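Local coordinates for prophenoloxidase b (Marsupenaeus japonicus, PDB 3WKY), which is a type 3 copper protein carrying a dinuclear copper-oxygen cluster, the precursor of a phenoloxidase that probably oxidises phenols, at residues 485-490 and 503-508. Residues are numbered along the deposited sequence; the frame is centred on the assembly and turned at random.
Sequences FSYTIT and LRIFLA
The hydrophobic core between two facing beta-sheets of the C-terminal Ig-like domain is bridged here by Tyr487 and Ile489 from one sheet and Leu503 and Ile505 from the other. CD1 of Ile505 rests against the hydroxyl end of the Tyr487 ring, 3.4 Å from each of Tyr487 CE1, CZ and OH, approaching obliquely. The tyrosine is brought there by a chi1 of 65°, which sets CG between the backbone N and the carbonyl carbon, while the two side chains come at each other from opposite sheets. The same methyl also lies 4.2 Å from Ile489 CD1 and so touches both Tyr487 and Ile489. Further along, Ile489 and Leu503 pass alongside one another, pointing opposite ways, with Ile489 CG1 4.2 Å from Leu503 CD1.

No hydrogen bond joins the segments, as befits strands of separate sheets in a sandwich: their axes pass 10.8 Å apart with 129° between their chain directions. Strand 485-493 is the middle of a three-stranded antiparallel sheet, between 424-432 and 541-548, whereas 501-509 runs between 588-598 and 528-534 in the larger mixed sheet. Phe533 and Val530 of strand 528-534, together with Phe592 and Val594 of strand 588-598, extend the apolar layer. The hydroxyl of the buried Tyr487 is hydrogen-bonded to Asp531 of strand 528-534, adding a polar link from the smaller sheet to the larger one. Cut back to an alanine, Tyr487 would lose ring and hydroxyl together, which would probably leave Asp531 without this partner and open a gap beside the Ile505 methyl.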
# COMPACT_ATOMS: atom_id res chain seq x y z
N PHE A 485 -32.86 -42.95 9.35
CA PHE A 485 -33.95 -42.37 10.12
C PHE A 485 -35.21 -42.32 9.28
O PHE A 485 -35.16 -42.43 8.05
CB PHE A 485 -33.60 -40.97 10.65
CG PHE A 485 -33.34 -39.95 9.57
CD1 PHE A 485 -32.07 -39.81 9.02
CD2 PHE A 485 -34.35 -39.09 9.14
CE1 PHE A 485 -31.82 -38.87 8.04
CE2 PHE A 485 -34.11 -38.14 8.16
CZ PHE A 485 -32.84 -38.03 7.60
N SER A 486 -36.36 -42.17 9.94
CA SER A 486 -37.59 -41.93 9.22
C SER A 486 -38.30 -40.72 9.81
O SER A 486 -37.92 -40.23 10.88
CB SER A 486 -38.51 -43.15 9.30
OG SER A 486 -39.11 -43.22 10.58
N TYR A 487 -39.30 -40.22 9.10
CA TYR A 487 -40.12 -39.14 9.63
C TYR A 487 -41.57 -39.40 9.27
O TYR A 487 -41.85 -40.07 8.27
CB TYR A 487 -39.66 -37.75 9.14
CG TYR A 487 -39.80 -37.53 7.65
CD1 TYR A 487 -41.03 -37.20 7.09
CD2 TYR A 487 -38.70 -37.61 6.80
CE1 TYR A 487 -41.17 -37.00 5.74
CE2 TYR A 487 -38.83 -37.39 5.44
CZ TYR A 487 -40.05 -37.09 4.92
OH TYR A 487 -40.19 -36.88 3.56
N THR A 488 -42.49 -38.88 10.07
CA THR A 488 -43.91 -39.02 9.76
C THR A 488 -44.59 -37.66 9.80
O THR A 488 -44.43 -36.89 10.76
CB THR A 488 -44.60 -39.99 10.73
OG1 THR A 488 -44.01 -41.28 10.59
CG2 THR A 488 -46.10 -40.09 10.41
N ILE A 489 -45.33 -37.36 8.73
CA ILE A 489 -46.09 -36.14 8.65
C ILE A 489 -47.56 -36.49 8.83
O ILE A 489 -48.08 -37.36 8.13
CB ILE A 489 -45.93 -35.46 7.28
CG1 ILE A 489 -44.45 -35.31 6.91
CG2 ILE A 489 -46.64 -34.10 7.27
CD1 ILE A 489 -43.62 -34.58 7.96
N THR A 490 -48.22 -35.84 9.78
CA THR A 490 -49.66 -36.01 9.97
C THR A 490 -50.36 -34.86 9.25
O THR A 490 -50.07 -33.69 9.52
CB THR A 490 -50.03 -35.99 11.45
OG1 THR A 490 -49.29 -37.01 12.14
CG2 THR A 490 -51.53 -36.24 11.65
N LEU A 503 -45.12 -33.11 -0.81
CA LEU A 503 -44.52 -32.68 0.44
C LEU A 503 -43.14 -32.09 0.11
O LEU A 503 -42.40 -32.66 -0.69
CB LEU A 503 -44.38 -33.85 1.41
CG LEU A 503 -45.69 -34.21 2.12
CD1 LEU A 503 -45.53 -35.51 2.89
CD2 LEU A 503 -46.08 -33.08 3.05
N ARG A 504 -42.83 -30.95 0.71
CA ARG A 504 -41.56 -30.27 0.44
C ARG A 504 -40.94 -30.03 1.79
O ARG A 504 -41.49 -29.31 2.61
CB ARG A 504 -41.84 -28.94 -0.24
CG ARG A 504 -42.60 -29.07 -1.54
CD ARG A 504 -42.96 -27.73 -2.08
NE ARG A 504 -43.78 -27.84 -3.28
CZ ARG A 504 -43.30 -27.96 -4.52
NH1 ARG A 504 -41.98 -27.94 -4.74
NH2 ARG A 504 -44.14 -28.07 -5.53
N ILE A 505 -39.79 -30.65 2.03
CA ILE A 505 -39.19 -30.64 3.35
C ILE A 505 -37.76 -30.10 3.26
O ILE A 505 -36.98 -30.59 2.45
CB ILE A 505 -39.17 -32.04 3.94
CG1 ILE A 505 -40.62 -32.56 3.99
CG2 ILE A 505 -38.52 -32.05 5.30
CD1 ILE A 505 -40.84 -33.77 4.86
N PHE A 506 -37.44 -29.08 4.06
CA PHE A 506 -36.11 -28.42 3.98
C PHE A 506 -35.51 -28.26 5.37
O PHE A 506 -36.24 -28.19 6.36
CB PHE A 506 -36.23 -27.05 3.29
CG PHE A 506 -36.54 -27.13 1.82
CD1 PHE A 506 -37.85 -27.22 1.38
CD2 PHE A 506 -35.52 -27.11 0.88
CE1 PHE A 506 -38.13 -27.31 0.01
CE2 PHE A 506 -35.80 -27.19 -0.48
CZ PHE A 506 -37.10 -27.28 -0.91
N LEU A 507 -34.18 -28.19 5.43
CA LEU A 507 -33.45 -28.14 6.69
C LEU A 507 -32.57 -26.89 6.70
O LEU A 507 -32.05 -26.50 5.65
CB LEU A 507 -32.53 -29.37 6.82
CG LEU A 507 -31.82 -29.64 8.15
CD1 LEU A 507 -32.79 -30.28 9.16
CD2 LEU A 507 -30.60 -30.54 7.95
N ALA A 508 -32.43 -26.25 7.86
CA ALA A 508 -31.47 -25.15 8.04
C ALA A 508 -31.12 -25.03 9.52
O ALA A 508 -31.93 -25.35 10.37
CB ALA A 508 -32.05 -23.83 7.53